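Acid phosphatase (Mycobacterium tuberculosis, PDB 2A6P) acts as a broad-specificity phosphatase that dephosphorylates sugar phosphates and can serve as a fructose-1,6-bisphosphatase in gluconeogenesis. Local coordinates at residues Gly32-Leu37 / Ser65-Thr70. Numbering follows the deposited sequence.
Sequences GTEVEL and SPRRRT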
ATOM      1  N   GLY A  32      -3.079 -18.626 -18.047  1.00 21.62           N
ATOM      2  CA  GLY A  32      -3.999 -19.747 -18.079  1.00 21.66           C
ATOM      3  C   GLY A  32      -3.398 -21.077 -17.645  1.00 22.02           C
ATOM      4  O   GLY A  32      -4.137 -21.998 -17.295  1.00 20.29           O
ATOM      5  N   THR A  33      -2.070 -21.189 -17.664  1.00 20.79           N
ATOM      6  CA  THR A  33      -1.411 -22.431 -17.268  1.00 21.99           C
ATOM      7  C   THR A  33      -1.791 -22.857 -15.844  1.00 22.97           C
ATOM      8  O   THR A  33      -1.724 -22.070 -14.906  1.00 23.71           O
ATOM      9  CB  THR A  33       0.125 -22.298 -17.355  1.00 22.91           C
ATOM     10  OG1 THR A  33       0.493 -21.911 -18.681  1.00 23.56           O
ATOM     11  CG2 THR A  33       0.800 -23.621 -17.028  1.00 21.47           C
ATOM     12  N   GLU A  34      -2.180 -24.117 -15.689  1.00 24.11           N
ATOM     13  CA  GLU A  34      -2.580 -24.655 -14.392  1.00 24.99           C
ATOM     14  C   GLU A  34      -1.410 -25.215 -13.591  1.00 26.66           C
ATOM     15  O   GLU A  34      -1.117 -26.412 -13.641  1.00 28.90           O
ATOM     16  CB  GLU A  34      -3.637 -25.741 -14.579  1.00 23.40           C
ATOM     17  CG  GLU A  34      -4.943 -25.235 -15.155  1.00 23.43           C
ATOM     18  CD  GLU A  34      -5.731 -24.357 -14.178  1.00 24.21           C
ATOM     19  OE1 GLU A  34      -5.284 -24.184 -13.018  1.00 23.71           O
ATOM     20  OE2 GLU A  34      -6.802 -23.845 -14.575  1.00 24.17           O
ATOM     21  N   VAL A  35      -0.741 -24.337 -12.853  1.00 27.20           N
ATOM     22  CA  VAL A  35       0.391 -24.723 -12.023  1.00 26.33           C
ATOM     23  C   VAL A  35      -0.128 -24.957 -10.606  1.00 26.75           C
ATOM     24  O   VAL A  35      -1.053 -24.282 -10.155  1.00 27.13           O
ATOM     25  CB  VAL A  35       1.471 -23.614 -12.021  1.00 26.39           C
ATOM     26  CG1 VAL A  35       2.619 -23.991 -11.111  1.00 28.00           C
ATOM     27  CG2 VAL A  35       1.982 -23.398 -13.430  1.00 27.14           C
ATOM     28  N   GLU A  36       0.457 -25.919  -9.904  1.00 25.95           N
ATOM     29  CA  GLU A  36       0.030 -26.229  -8.547  1.00 26.91           C
ATOM     30  C   GLU A  36       0.779 -25.403  -7.502  1.00 25.93           C
ATOM     31  O   GLU A  36       1.854 -24.876  -7.770  1.00 24.78           O
ATOM     32  CB  GLU A  36       0.261 -27.715  -8.252  1.00 29.58           C
ATOM     33  CG  GLU A  36      -0.536 -28.665  -9.127  1.00 34.10           C
ATOM     34  CD  GLU A  36      -2.022 -28.603  -8.828  1.00 37.33           C
ATOM     35  OE1 GLU A  36      -2.805 -28.316  -9.761  1.00 39.16           O
ATOM     36  OE2 GLU A  36      -2.404 -28.841  -7.656  1.00 39.46           O
ATOM     37  N   LEU A  37       0.185 -25.289  -6.318  1.00 24.14           N
ATOM     38  CA  LEU A  37       0.801 -24.579  -5.209  1.00 23.75           C
ATOM     39  C   LEU A  37       1.902 -25.501  -4.701  1.00 24.52           C
ATOM     40  O   LEU A  37       1.765 -26.720  -4.772  1.00 23.86           O
ATOM     41  CB  LEU A  37      -0.203 -24.371  -4.069  1.00 22.33           C
ATOM     42  CG  LEU A  37      -1.402 -23.435  -4.224  1.00 22.68           C
ATOM     43  CD1 LEU A  37      -2.193 -23.451  -2.917  1.00 22.30           C
ATOM     44  CD2 LEU A  37      -0.946 -22.012  -4.542  1.00 21.60           C
ATOM     45  N   SER A  65     -10.786 -16.665  -8.542  1.00 18.62           N
ATOM     46  CA  SER A  65     -10.339 -16.931  -9.907  1.00 18.78           C
ATOM     47  C   SER A  65     -10.482 -18.447 -10.160  1.00 18.92           C
ATOM     48  O   SER A  65     -10.291 -19.272  -9.246  1.00 18.84           O
ATOM     49  CB  SER A  65      -8.883 -16.511 -10.078  1.00 20.13           C
ATOM     50  OG  SER A  65      -8.351 -17.059 -11.271  1.00 21.64           O
ATOM     51  N   PRO A  66     -10.800 -18.833 -11.400  1.00 16.92           N
ATOM     52  CA  PRO A  66     -10.982 -20.245 -11.772  1.00 17.80           C
ATOM     53  C   PRO A  66      -9.765 -21.163 -11.689  1.00 17.08           C
ATOM     54  O   PRO A  66      -9.919 -22.379 -11.652  1.00 17.25           O
ATOM     55  CB  PRO A  66     -11.517 -20.154 -13.205  1.00 19.69           C
ATOM     56  CG  PRO A  66     -12.169 -18.794 -13.252  1.00 18.62           C
ATOM     57  CD  PRO A  66     -11.171 -17.951 -12.515  1.00 17.49           C
ATOM     58  N   ARG A  67      -8.564 -20.594 -11.689  1.00 17.47           N
ATOM     59  CA  ARG A  67      -7.345 -21.401 -11.634  1.00 17.26           C
ATOM     60  C   ARG A  67      -7.356 -22.263 -10.387  1.00 17.30           C
ATOM     61  O   ARG A  67      -7.921 -21.876  -9.362  1.00 15.75           O
ATOM     62  CB  ARG A  67      -6.100 -20.506 -11.635  1.00 15.86           C
ATOM     63  CG  ARG A  67      -5.940 -19.622 -12.880  1.00 16.07           C
ATOM     64  CD  ARG A  67      -5.702 -20.441 -14.155  1.00 16.44           C
ATOM     65  NE  ARG A  67      -6.930 -21.019 -14.688  1.00 16.01           N
ATOM     66  CZ  ARG A  67      -7.908 -20.316 -15.257  1.00 17.99           C
ATOM     67  NH1 ARG A  67      -7.816 -18.995 -15.382  1.00 15.80           N
ATOM     68  NH2 ARG A  67      -8.997 -20.937 -15.696  1.00 20.13           N
ATOM     69  N   ARG A  68      -6.731 -23.432 -10.475  1.00 18.57           N
ATOM     70  CA  ARG A  68      -6.689 -24.334  -9.338  1.00 19.50           C
ATOM     71  C   ARG A  68      -5.850 -23.774  -8.183  1.00 19.27           C
ATOM     72  O   ARG A  68      -6.181 -23.983  -7.012  1.00 18.68           O
ATOM     73  CB  ARG A  68      -6.141 -25.701  -9.753  1.00 23.43           C
ATOM     74  CG  ARG A  68      -6.322 -26.752  -8.653  1.00 32.70           C
ATOM     75  CD  ARG A  68      -7.813 -26.900  -8.290  1.00 38.57           C
ATOM     76  NE  ARG A  68      -8.039 -27.010  -6.847  1.00 43.24           N
ATOM     77  CZ  ARG A  68      -9.241 -27.116  -6.282  1.00 45.46           C
ATOM     78  NH1 ARG A  68     -10.337 -27.130  -7.034  1.00 45.75           N
ATOM     79  NH2 ARG A  68      -9.346 -27.202  -4.958  1.00 46.15           N
ATOM     80  N   ARG A  69      -4.768 -23.065  -8.503  1.00 17.07           N
ATOM     81  CA  ARG A  69      -3.929 -22.503  -7.447  1.00 17.68           C
ATOM     82  C   ARG A  69      -4.684 -21.482  -6.588  1.00 18.45           C
ATOM     83  O   ARG A  69      -4.361 -21.307  -5.413  1.00 20.41           O
ATOM     84  CB  ARG A  69      -2.654 -21.869  -8.042  1.00 15.83           C
ATOM     85  CG  ARG A  69      -2.875 -20.793  -9.111  1.00 14.54           C
ATOM     86  CD  ARG A  69      -1.531 -20.362  -9.690  1.00 14.16           C
ATOM     87  NE  ARG A  69      -1.629 -19.426 -10.812  1.00 14.23           N
ATOM     88  CZ  ARG A  69      -1.958 -19.759 -12.058  1.00 14.97           C
ATOM     89  NH1 ARG A  69      -2.242 -21.019 -12.352  1.00 18.47           N
ATOM     90  NH2 ARG A  69      -1.958 -18.836 -13.021  1.00 12.70           N
ATOM     91  N   THR A  70      -5.670 -20.796  -7.172  1.00 17.72           N
ATOM     92  CA  THR A  70      -6.458 -19.822  -6.417  1.00 17.56           C
ATOM     93  C   THR A  70      -7.602 -20.527  -5.684  1.00 19.37           C
ATOM     94  O   THR A  70      -7.921 -20.181  -4.544  1.00 19.95           O
ATOM     95  CB  THR A  70      -7.044 -18.690  -7.325  1.00 17.77           C
ATOM     96  OG1 THR A  70      -7.514 -19.243  -8.560  1.00 15.21           O
ATOM     97  CG2 THR A  70      -5.982 -17.614  -7.604  1.00 15.55           C
TER
HETATM   98  O   HOH W   1      -3.329 -23.127 -11.108  1.00 15.06           O
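At the N-terminus of helix 68-76, beside the active site, Glu34 shows how one carboxylate can hold both a helix start and the arginine that precedes it. Its OE1 accepts the backbone N-H of Arg68 at 3.0 Å, nearly straight (177°) and on the syn side, while OE2 takes the NE of Arg67 at 2.8 Å in a salt bridge. Glu34 OE2 lies close to the plane of the Arg67 guanidinium, whereas NE approaches from above the carboxylate plane, the two planes being steeply inclined. A bend at chi2 (-70°) turns the CD of Glu34 back toward the helix start.

In this histidine phosphatase fold the helix follows strand 61-64, and Arg69, in its first turn, reaches the catalytic pocket: its side chain touches His18, inferred to be the phosphohistidine nucleophile, and makes a long, weak ion pair with a sulfate, probably from the crystallisation liquor. Extended from CG to NE, it runs past Val35 O, 3.6 Å from Arg69 CB, and its NH1 gives a bent bond (141°) of 2.8 Å to Thr33 O, while NH2 bonds Gly31 O. Arg67 CG lies over one face of this guanidinium, 3.7 Å above its plane and offset toward the rim.

A water joins the two segments, donating to Glu34 OE1 and Val35 O and accepting from Arg69 N and NH1. Farther along, CD2 of Leu37 lies 3.9 Å from Arg69 CB, and the Leu37 side chain also touches Thr73 and Leu76.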